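Local coordinates for putative oxidoreductase (Bacteroides fragilis NCTC 9343, PDB 3FHL), which is a putative oxidoreductase of the Gfo/Idh/MocA family that probably binds a nicotinamide dinucleotide cofactor through its Rossmann-fold domain, at residues C[19-27]-C[262-272]; C[118-127]-C[324-334]. One frame throughout, in Å; residues are numbered along the deposited sequence.

From the N terminus the chain first builds the Rossmann domain, which includes helix 15-27 and, at one edge of the parallel sheet, strand 119-122. It then enters the C-terminal alpha/beta domain. Interaction 1 closes a long loop when residues 262-272 return to helix 15-27. Interaction 2 closes another when residues 324-334 return to the edge strand. The segments alternate along the sequence, so the two loops cross rather than nest. Both tie the C-terminal domain back to the Rossmann domain, with centres about 20 Å apart. They touch where Phe-20 packs on Asn-124, where His-21 meets the Tyr-122 ring, and through a long, weak ion pair between Arg-125 and Glu-262.

Interaction 1. Residues C[19-27]-C[262-272]; sequences VFHAPFIST and EAALLAGEIPE
Leu-265 packs against Val-19, Pro-23 and Phe-24 on helix 15-27, the first helix of the Rossmann fold. It belongs to the short helix 261-266 of the C-terminal domain; the axes of 19-27 and 262-266 cross at 79°. Its CB touches Val-19 CG1 at 3.8 Å. A chi1 of -67° then sets CG anti to the carbonyl carbon, 3.7 Å from Val-19 O. CD1 reaches the edge of the Phe-24 ring, 3.7 Å from CE2. CD2 meets Pro-23 CB at 4.0 Å. The leucine thus buries Val-19 O, which has no polar partner in the model. The residue one turn on is Pro-23, which has no N-H to offer it.

Nearby, Glu-262 CD lies at the edge of the Phe-20 ring, by CZ. A Schellman motif at Gly-268 ends the helix, and the chain runs on to Pro-271. Its CG sits over one face of the Phe-24 ring in a CH-pi contact, 4.0 Å from the centroid. CB comes to 3.4 Å from Phe-24 CE1. Beyond it, water 1 weakly bridges Pro-271 O and Thr-27 OG1. The same OG1 donates to Pro-23 O at 2.9 Å, in the carbonyl plane and on a lone pair.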
loop_
_atom_site.group_PDB
_atom_site.type_symbol
_atom_site.label_atom_id
_atom_site.label_comp_id
_atom_site.label_asym_id
_atom_site.label_seq_id
_atom_site.Cartn_x
_atom_site.Cartn_y
_atom_site.Cartn_z
ATOM N N VAL C 19 22.692 23.842 -1.292
ATOM C CA VAL C 19 22.576 22.407 -0.971
ATOM C C VAL C 19 22.797 21.528 -2.201
ATOM O O VAL C 19 23.636 20.634 -2.187
ATOM C CB VAL C 19 21.205 22.090 -0.261
ATOM C CG1 VAL C 19 20.956 20.595 -0.127
ATOM C CG2 VAL C 19 21.181 22.726 1.118
ATOM N N PHE C 20 22.065 21.808 -3.274
ATOM C CA PHE C 20 22.010 20.896 -4.421
ATOM C C PHE C 20 22.928 21.234 -5.594
ATOM O O PHE C 20 23.284 20.345 -6.378
ATOM C CB PHE C 20 20.563 20.796 -4.935
ATOM C CG PHE C 20 19.611 20.184 -3.941
ATOM C CD1 PHE C 20 19.713 18.834 -3.603
ATOM C CD2 PHE C 20 18.631 20.956 -3.334
ATOM C CE1 PHE C 20 18.847 18.262 -2.674
ATOM C CE2 PHE C 20 17.758 20.397 -2.410
ATOM C CZ PHE C 20 17.867 19.044 -2.079
ATOM N N HIS C 21 23.288 22.509 -5.734
ATOM C CA HIS C 21 23.949 22.964 -6.951
ATOM C C HIS C 21 25.400 23.388 -6.771
ATOM O O HIS C 21 26.294 22.736 -7.297
ATOM C CB HIS C 21 23.125 24.066 -7.605
ATOM C CG HIS C 21 21.736 23.633 -7.928
ATOM N ND1 HIS C 21 21.468 22.592 -8.792
ATOM C CD2 HIS C 21 20.541 24.070 -7.476
ATOM C CE1 HIS C 21 20.160 22.423 -8.874
ATOM N NE2 HIS C 21 19.577 23.304 -8.083
ATOM N N ALA C 22 25.625 24.466 -6.026
ATOM C CA ALA C 22 26.998 24.936 -5.743
ATOM C C ALA C 22 28.007 23.885 -5.243
ATOM O O ALA C 22 29.132 23.870 -5.734
ATOM C CB ALA C 22 26.985 26.173 -4.847
ATOM N N PRO C 23 27.623 22.995 -4.287
ATOM C CA PRO C 23 28.592 21.969 -3.887
ATOM C C PRO C 23 29.074 21.037 -5.007
ATOM O O PRO C 23 30.206 20.564 -4.943
ATOM C CB PRO C 23 27.820 21.164 -2.828
ATOM C CG PRO C 23 26.887 22.126 -2.275
ATOM C CD PRO C 23 26.400 22.877 -3.468
ATOM N N PHE C 24 28.229 20.797 -6.013
ATOM C CA PHE C 24 28.554 19.895 -7.127
ATOM C C PHE C 24 29.159 20.582 -8.359
ATOM O O PHE C 24 30.103 20.062 -8.952
ATOM C CB PHE C 24 27.334 19.049 -7.503
ATOM C CG PHE C 24 26.895 18.144 -6.394
ATOM C CD1 PHE C 24 27.623 16.991 -6.100
ATOM C CD2 PHE C 24 25.816 18.485 -5.584
ATOM C CE1 PHE C 24 27.241 16.150 -5.055
ATOM C CE2 PHE C 24 25.428 17.656 -4.528
ATOM C CZ PHE C 24 26.152 16.490 -4.257
ATOM N N ILE C 25 28.624 21.739 -8.733
ATOM C CA ILE C 25 29.235 22.556 -9.787
ATOM C C ILE C 25 30.697 22.860 -9.406
ATOM O O ILE C 25 31.587 22.771 -10.250
ATOM C CB ILE C 25 28.435 23.865 -10.064
ATOM C CG1 ILE C 25 26.995 23.548 -10.483
ATOM C CG2 ILE C 25 29.127 24.706 -11.163
ATOM C CD1 ILE C 25 26.029 24.659 -10.226
ATOM N N SER C 26 30.924 23.160 -8.125
ATOM C CA SER C 26 32.251 23.433 -7.572
ATOM C C SER C 26 33.204 22.232 -7.605
ATOM O O SER C 26 34.326 22.350 -8.105
ATOM C CB SER C 26 32.129 23.944 -6.139
ATOM O OG SER C 26 33.357 24.457 -5.667
ATOM N N THR C 27 32.766 21.079 -7.101
ATOM C CA THR C 27 33.670 19.926 -6.986
ATOM C C THR C 27 33.883 19.179 -8.300
ATOM O O THR C 27 34.906 18.518 -8.477
ATOM C CB THR C 27 33.237 18.932 -5.881
ATOM O OG1 THR C 27 31.874 18.539 -6.076
ATOM C CG2 THR C 27 33.400 19.562 -4.500
ATOM N N GLU C 262 20.945 14.817 1.289
ATOM C CA GLU C 262 20.392 16.152 1.514
ATOM C C GLU C 262 20.685 16.671 2.928
ATOM O O GLU C 262 21.027 17.845 3.099
ATOM C CB GLU C 262 18.888 16.187 1.215
ATOM C CG GLU C 262 18.272 17.580 1.355
ATOM C CD GLU C 262 16.772 17.624 1.087
ATOM O OE1 GLU C 262 16.205 16.626 0.594
ATOM O OE2 GLU C 262 16.161 18.676 1.373
ATOM N N ALA C 263 20.583 15.794 3.923
ATOM C CA ALA C 263 20.967 16.148 5.296
ATOM C C ALA C 263 22.458 16.513 5.420
ATOM O O ALA C 263 22.804 17.492 6.084
ATOM C CB ALA C 263 20.607 15.026 6.275
ATOM N N ALA C 264 23.327 15.730 4.785
ATOM C CA ALA C 264 24.763 15.997 4.834
ATOM C C ALA C 264 25.072 17.315 4.147
ATOM O O ALA C 264 25.824 18.142 4.680
ATOM C CB ALA C 264 25.551 14.857 4.209
ATOM N N LEU C 265 24.451 17.532 2.992
ATOM C CA LEU C 265 24.635 18.776 2.254
ATOM C C LEU C 265 24.086 19.997 2.986
ATOM O O LEU C 265 24.686 21.065 2.920
ATOM C CB LEU C 265 24.023 18.674 0.864
ATOM C CG LEU C 265 24.691 17.709 -0.114
ATOM C CD1 LEU C 265 23.710 17.385 -1.239
ATOM C CD2 LEU C 265 26.033 18.248 -0.670
ATOM N N LEU C 266 22.954 19.833 3.679
ATOM C CA LEU C 266 22.359 20.897 4.494
ATOM C C LEU C 266 23.292 21.246 5.662
ATOM O O LEU C 266 23.409 22.409 6.041
ATOM C CB LEU C 266 20.986 20.457 5.028
ATOM C CG LEU C 266 19.822 21.400 5.400
ATOM C CD1 LEU C 266 20.106 22.317 6.601
ATOM C CD2 LEU C 266 19.310 22.215 4.214
ATOM N N ALA C 267 23.968 20.233 6.204
ATOM C CA ALA C 267 24.949 20.420 7.273
ATOM C C ALA C 267 26.244 21.064 6.781
ATOM O O ALA C 267 27.092 21.440 7.593
ATOM C CB ALA C 267 25.262 19.087 7.942
ATOM N N GLY C 268 26.408 21.152 5.461
ATOM C CA GLY C 268 27.588 21.771 4.848
ATOM C C GLY C 268 28.751 20.833 4.564
ATOM O O GLY C 268 29.892 21.281 4.423
ATOM N N GLU C 269 28.478 19.536 4.482
ATOM C CA GLU C 269 29.519 18.571 4.160
ATOM C C GLU C 269 29.877 18.653 2.682
ATOM O O GLU C 269 29.001 18.824 1.832
ATOM C CB GLU C 269 29.091 17.158 4.538
ATOM C CG GLU C 269 28.835 17.013 6.032
ATOM C CD GLU C 269 28.503 15.598 6.443
ATOM O OE1 GLU C 269 28.871 14.652 5.711
ATOM O OE2 GLU C 269 27.878 15.434 7.514
ATOM N N ILE C 270 31.176 18.559 2.392
ATOM C CA ILE C 270 31.677 18.667 1.025
ATOM C C ILE C 270 31.520 17.309 0.364
ATOM O O ILE C 270 32.003 16.308 0.887
ATOM C CB ILE C 270 33.155 19.145 0.988
ATOM C CG1 ILE C 270 33.248 20.592 1.484
ATOM C CG2 ILE C 270 33.749 19.017 -0.422
ATOM C CD1 ILE C 270 34.649 21.017 1.891
ATOM N N PRO C 271 30.810 17.265 -0.780
ATOM C CA PRO C 271 30.538 15.983 -1.431
ATOM C C PRO C 271 31.695 15.272 -2.142
ATOM O O PRO C 271 31.469 14.219 -2.751
ATOM C CB PRO C 271 29.402 16.313 -2.409
ATOM C CG PRO C 271 29.499 17.768 -2.656
ATOM C CD PRO C 271 30.164 18.400 -1.463
ATOM N N GLU C 272 32.921 15.781 -2.041
ATOM C CA GLU C 272 34.029 15.195 -2.823
ATOM C C GLU C 272 34.482 13.754 -2.452
ATOM O O GLU C 272 34.965 13.011 -3.317
ATOM C CB GLU C 272 35.233 16.153 -2.889
ATOM C CG GLU C 272 35.922 16.129 -4.257
ATOM C CD GLU C 272 36.908 17.270 -4.470
ATOM O OE1 GLU C 272 36.620 18.422 -4.058
ATOM O OE2 GLU C 272 37.975 17.006 -5.070
HETATM O O HOH W 1 31.984 15.237 -5.674
#

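Interaction 2. Residues C[118-127]-C[324-334]; sequences MLSVYQNRRW and LETHAQDILNV
Ser-120 and His-327 form a single beta bridge, flanked by backbone bonds from Val-121 N to Thr-326 O (3.0 Å) and from Ala-328 N to Leu-119 O (3.2 Å). Ser-120 adds a side-chain bond. Its OG stands anti to the backbone N (chi1 174°) and donates to Thr-326 OG1 at 2.7 Å.

Arg-126 makes the main polar grip. Its chain is extended from CG to NE, so the guanidinium reaches across to the other segment. NH1 donates to Asp-330 OD2 in a salt bridge of 2.7 Å. The bond is nearly straight, at 173°, but meets the carboxylate from above its plane. NH2 donates to Glu-325 O at 2.6 Å, from above the carbonyl plane. These two acceptors lie close together and share the one cation. NE has a further partner in Asp-185. Thr-326 CG2 sits over one guanidinium face, toward its rim, and also meets the edge of the Trp-127 ring, 3.7 Å from CH2. Water 3 links NH2 to Glu-325 OE1, and water 4 joins Trp-127 NE1 to Glu-325 OE2.

On the apolar side, Val-121 CG2 lies 3.8 Å from Ala-328 CB and also touches Ile-331 CG2. Phe-98 packs on all three. Gln-123 OE1 rests 3.3 Å from Ile-331 CD1, while its NE2 donates to water 2. That water donates to Val-121 O and His-327 O.

The contact joins the last strand of the parallel Rossmann sheet, bonded to strand 91-95 along its other edge, to the start of helix 328-347, consistent with the two-domain build of the Gfo/Idh/MocA family.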
loop_
_atom_site.group_PDB
_atom_site.type_symbol
_atom_site.label_atom_id
_atom_site.label_comp_id
_atom_site.label_asym_id
_atom_site.label_seq_id
_atom_site.Cartn_x
_atom_site.Cartn_y
_atom_site.Cartn_z
ATOM N N MET C 118 20.514 23.038 -24.774
ATOM C CA MET C 118 20.054 22.085 -23.751
ATOM C C MET C 118 19.046 22.754 -22.811
ATOM O O MET C 118 19.279 23.864 -22.326
ATOM C CB MET C 118 21.241 21.544 -22.938
ATOM C CG MET C 118 20.892 20.372 -21.967
ATOM S SD MET C 118 22.130 20.105 -20.672
ATOM C CE MET C 118 21.836 21.552 -19.677
ATOM N N LEU C 119 17.914 22.090 -22.585
ATOM C CA LEU C 119 16.979 22.500 -21.530
ATOM C C LEU C 119 16.675 21.306 -20.623
ATOM O O LEU C 119 15.998 20.362 -21.032
ATOM C CB LEU C 119 15.687 23.076 -22.106
ATOM C CG LEU C 119 14.620 23.575 -21.121
ATOM C CD1 LEU C 119 15.155 24.684 -20.221
ATOM C CD2 LEU C 119 13.391 24.033 -21.891
ATOM N N SER C 120 17.202 21.377 -19.403
ATOM C CA SER C 120 17.099 20.319 -18.401
ATOM C C SER C 120 16.233 20.763 -17.226
ATOM O O SER C 120 16.229 21.943 -16.865
ATOM C CB SER C 120 18.504 19.950 -17.897
ATOM O OG SER C 120 18.478 19.024 -16.814
ATOM N N VAL C 121 15.487 19.818 -16.641
ATOM C CA VAL C 121 14.831 20.062 -15.360
ATOM C C VAL C 121 15.481 19.201 -14.279
ATOM O O VAL C 121 15.657 17.998 -14.462
ATOM C CB VAL C 121 13.289 19.894 -15.428
ATOM C CG1 VAL C 121 12.662 19.970 -14.028
ATOM C CG2 VAL C 121 12.685 21.002 -16.281
ATOM N N TYR C 122 15.867 19.843 -13.179
ATOM C CA TYR C 122 16.548 19.184 -12.060
ATOM C C TYR C 122 15.627 18.206 -11.321
ATOM O O TYR C 122 14.704 18.618 -10.617
ATOM C CB TYR C 122 17.073 20.230 -11.080
ATOM C CG TYR C 122 17.980 19.672 -10.006
ATOM C CD1 TYR C 122 19.188 19.053 -10.335
ATOM C CD2 TYR C 122 17.646 19.788 -8.662
ATOM C CE1 TYR C 122 20.036 18.553 -9.358
ATOM C CE2 TYR C 122 18.478 19.295 -7.681
ATOM C CZ TYR C 122 19.674 18.684 -8.032
ATOM O OH TYR C 122 20.494 18.186 -7.056
ATOM N N GLN C 123 15.888 16.915 -11.491
ATOM C CA GLN C 123 15.168 15.868 -10.761
ATOM C C GLN C 123 16.199 14.948 -10.126
ATOM O O GLN C 123 16.590 13.933 -10.702
ATOM C CB GLN C 123 14.219 15.098 -11.700
ATOM C CG GLN C 123 13.215 15.997 -12.445
ATOM C CD GLN C 123 11.997 15.253 -12.945
ATOM O OE1 GLN C 123 11.164 14.816 -12.156
ATOM N NE2 GLN C 123 11.872 15.126 -14.263
ATOM N N ASN C 124 16.642 15.305 -8.923
ATOM C CA ASN C 124 17.796 14.653 -8.321
ATOM C C ASN C 124 17.585 13.282 -7.693
ATOM O O ASN C 124 18.559 12.560 -7.456
ATOM C CB ASN C 124 18.459 15.568 -7.294
ATOM C CG ASN C 124 17.530 15.989 -6.173
ATOM O OD1 ASN C 124 16.333 15.733 -6.179
ATOM N ND2 ASN C 124 18.091 16.667 -5.204
ATOM N N ARG C 125 16.332 12.917 -7.429
ATOM C CA ARG C 125 16.065 11.653 -6.749
ATOM C C ARG C 125 16.241 10.437 -7.645
ATOM O O ARG C 125 16.168 9.296 -7.184
ATOM C CB ARG C 125 14.721 11.677 -6.015
ATOM C CG ARG C 125 14.766 12.598 -4.776
ATOM C CD ARG C 125 13.626 12.314 -3.824
ATOM N NE ARG C 125 13.609 13.228 -2.680
ATOM C CZ ARG C 125 14.297 13.050 -1.552
ATOM N NH1 ARG C 125 15.094 11.990 -1.394
ATOM N NH2 ARG C 125 14.192 13.949 -0.581
ATOM N N ARG C 126 16.554 10.691 -8.915
ATOM C CA ARG C 126 17.058 9.648 -9.798
ATOM C C ARG C 126 18.443 9.169 -9.345
ATOM O O ARG C 126 18.885 8.087 -9.719
ATOM C CB ARG C 126 17.139 10.166 -11.228
ATOM C CG ARG C 126 15.805 10.581 -11.796
ATOM C CD ARG C 126 15.892 10.703 -13.284
ATOM N NE ARG C 126 14.749 11.383 -13.883
ATOM C CZ ARG C 126 14.674 11.669 -15.177
ATOM N NH1 ARG C 126 13.609 12.278 -15.675
ATOM N NH2 ARG C 126 15.673 11.333 -15.978
ATOM N N TRP C 127 19.106 9.971 -8.513
ATOM C CA TRP C 127 20.419 9.587 -7.979
ATOM C C TRP C 127 20.402 9.365 -6.466
ATOM O O TRP C 127 21.440 9.420 -5.818
ATOM C CB TRP C 127 21.483 10.627 -8.370
ATOM C CG TRP C 127 21.771 10.662 -9.858
ATOM C CD1 TRP C 127 22.655 9.868 -10.547
ATOM C CD2 TRP C 127 21.157 11.509 -10.825
ATOM N NE1 TRP C 127 22.622 10.177 -11.892
ATOM C CE2 TRP C 127 21.716 11.182 -12.089
ATOM C CE3 TRP C 127 20.179 12.511 -10.758
ATOM C CZ2 TRP C 127 21.334 11.828 -13.263
ATOM C CZ3 TRP C 127 19.808 13.157 -11.931
ATOM C CH2 TRP C 127 20.381 12.806 -13.168
ATOM N N LEU C 324 21.092 13.202 -22.803
ATOM C CA LEU C 324 20.696 13.900 -21.591
ATOM C C LEU C 324 19.646 13.050 -20.884
ATOM O O LEU C 324 18.708 12.569 -21.517
ATOM C CB LEU C 324 20.126 15.270 -21.949
ATOM C CG LEU C 324 19.459 16.102 -20.853
ATOM C CD1 LEU C 324 20.466 16.518 -19.817
ATOM C CD2 LEU C 324 18.732 17.306 -21.452
ATOM N N GLU C 325 19.814 12.839 -19.581
ATOM C CA GLU C 325 18.851 12.020 -18.821
ATOM C C GLU C 325 17.623 12.823 -18.393
ATOM O O GLU C 325 16.538 12.269 -18.245
ATOM C CB GLU C 325 19.516 11.388 -17.592
ATOM C CG GLU C 325 20.571 10.331 -17.931
ATOM C CD GLU C 325 21.236 9.724 -16.696
ATOM O OE1 GLU C 325 20.516 9.323 -15.753
ATOM O OE2 GLU C 325 22.487 9.637 -16.670
ATOM N N THR C 326 17.802 14.129 -18.218
ATOM C CA THR C 326 16.829 14.968 -17.540
ATOM C C THR C 326 16.201 16.029 -18.446
ATOM O O THR C 326 16.094 17.198 -18.070
ATOM C CB THR C 326 17.473 15.674 -16.331
ATOM O OG1 THR C 326 18.645 16.367 -16.770
ATOM C CG2 THR C 326 17.868 14.644 -15.228
ATOM N N HIS C 327 15.766 15.617 -19.626
ATOM C CA HIS C 327 15.021 16.509 -20.511
ATOM C C HIS C 327 13.847 17.156 -19.786
ATOM O O HIS C 327 13.182 16.514 -18.974
ATOM C CB HIS C 327 14.461 15.745 -21.706
ATOM C CG HIS C 327 15.487 15.366 -22.727
ATOM N ND1 HIS C 327 15.983 14.087 -22.843
ATOM C CD2 HIS C 327 16.089 16.094 -23.698
ATOM C CE1 HIS C 327 16.858 14.044 -23.832
ATOM N NE2 HIS C 327 16.939 15.249 -24.368
ATOM N N ALA C 328 13.596 18.426 -20.090
ATOM C CA ALA C 328 12.447 19.148 -19.543
ATOM C C ALA C 328 11.107 18.470 -19.829
ATOM O O ALA C 328 10.171 18.593 -19.025
ATOM C CB ALA C 328 12.432 20.577 -20.052
ATOM N N GLN C 329 11.021 17.739 -20.946
ATOM C CA GLN C 329 9.798 16.998 -21.304
ATOM C C GLN C 329 9.437 15.969 -20.216
ATOM O O GLN C 329 8.261 15.699 -19.988
ATOM C CB GLN C 329 9.949 16.311 -22.661
ATOM C CG GLN C 329 8.708 15.596 -23.186
ATOM C CD GLN C 329 7.559 16.535 -23.466
ATOM O OE1 GLN C 329 7.732 17.566 -24.120
ATOM N NE2 GLN C 329 6.365 16.178 -22.986
ATOM N N ASP C 330 10.452 15.426 -19.540
ATOM C CA ASP C 330 10.237 14.485 -18.432
ATOM C C ASP C 330 9.326 15.054 -17.340
ATOM O O ASP C 330 8.448 14.346 -16.867
ATOM C CB ASP C 330 11.560 14.004 -17.824
ATOM C CG ASP C 330 12.299 13.016 -18.715
ATOM O OD1 ASP C 330 11.757 12.591 -19.762
ATOM O OD2 ASP C 330 13.436 12.649 -18.360
ATOM N N ILE C 331 9.512 16.320 -16.964
ATOM C CA ILE C 331 8.658 16.925 -15.937
ATOM C C ILE C 331 7.251 17.246 -16.457
ATOM O O ILE C 331 6.304 17.238 -15.686
ATOM C CB ILE C 331 9.318 18.132 -15.204
ATOM C CG1 ILE C 331 8.713 18.348 -13.811
ATOM C CG2 ILE C 331 9.176 19.413 -15.980
ATOM C CD1 ILE C 331 8.900 17.189 -12.837
ATOM N N LEU C 332 7.108 17.497 -17.759
ATOM C CA LEU C 332 5.778 17.705 -18.315
ATOM C C LEU C 332 5.007 16.393 -18.274
ATOM O O LEU C 332 3.815 16.388 -17.976
ATOM C CB LEU C 332 5.830 18.247 -19.742
ATOM C CG LEU C 332 6.399 19.643 -19.989
ATOM C CD1 LEU C 332 5.906 20.077 -21.353
ATOM C CD2 LEU C 332 5.982 20.667 -18.932
ATOM N N ASN C 333 5.703 15.295 -18.568
ATOM C CA ASN C 333 5.148 13.946 -18.466
ATOM C C ASN C 333 4.716 13.603 -17.043
ATOM O O ASN C 333 3.640 13.036 -16.822
ATOM C CB ASN C 333 6.171 12.922 -18.964
ATOM C CG ASN C 333 6.397 12.999 -20.469
ATOM O OD1 ASN C 333 5.689 13.718 -21.180
ATOM N ND2 ASN C 333 7.382 12.245 -20.961
ATOM N N VAL C 334 5.561 13.968 -16.085
ATOM C CA VAL C 334 5.269 13.780 -14.666
ATOM C C VAL C 334 4.021 14.553 -14.258
ATOM O O VAL C 334 3.141 13.996 -13.603
ATOM C CB VAL C 334 6.478 14.165 -13.812
ATOM C CG1 VAL C 334 6.111 14.317 -12.336
ATOM C CG2 VAL C 334 7.552 13.128 -13.996
HETATM O O HOH W 2 13.697 16.182 -16.224
HETATM O O HOH W 3 17.901 9.216 -15.494
HETATM O O HOH W 4 24.124 8.915 -14.106
#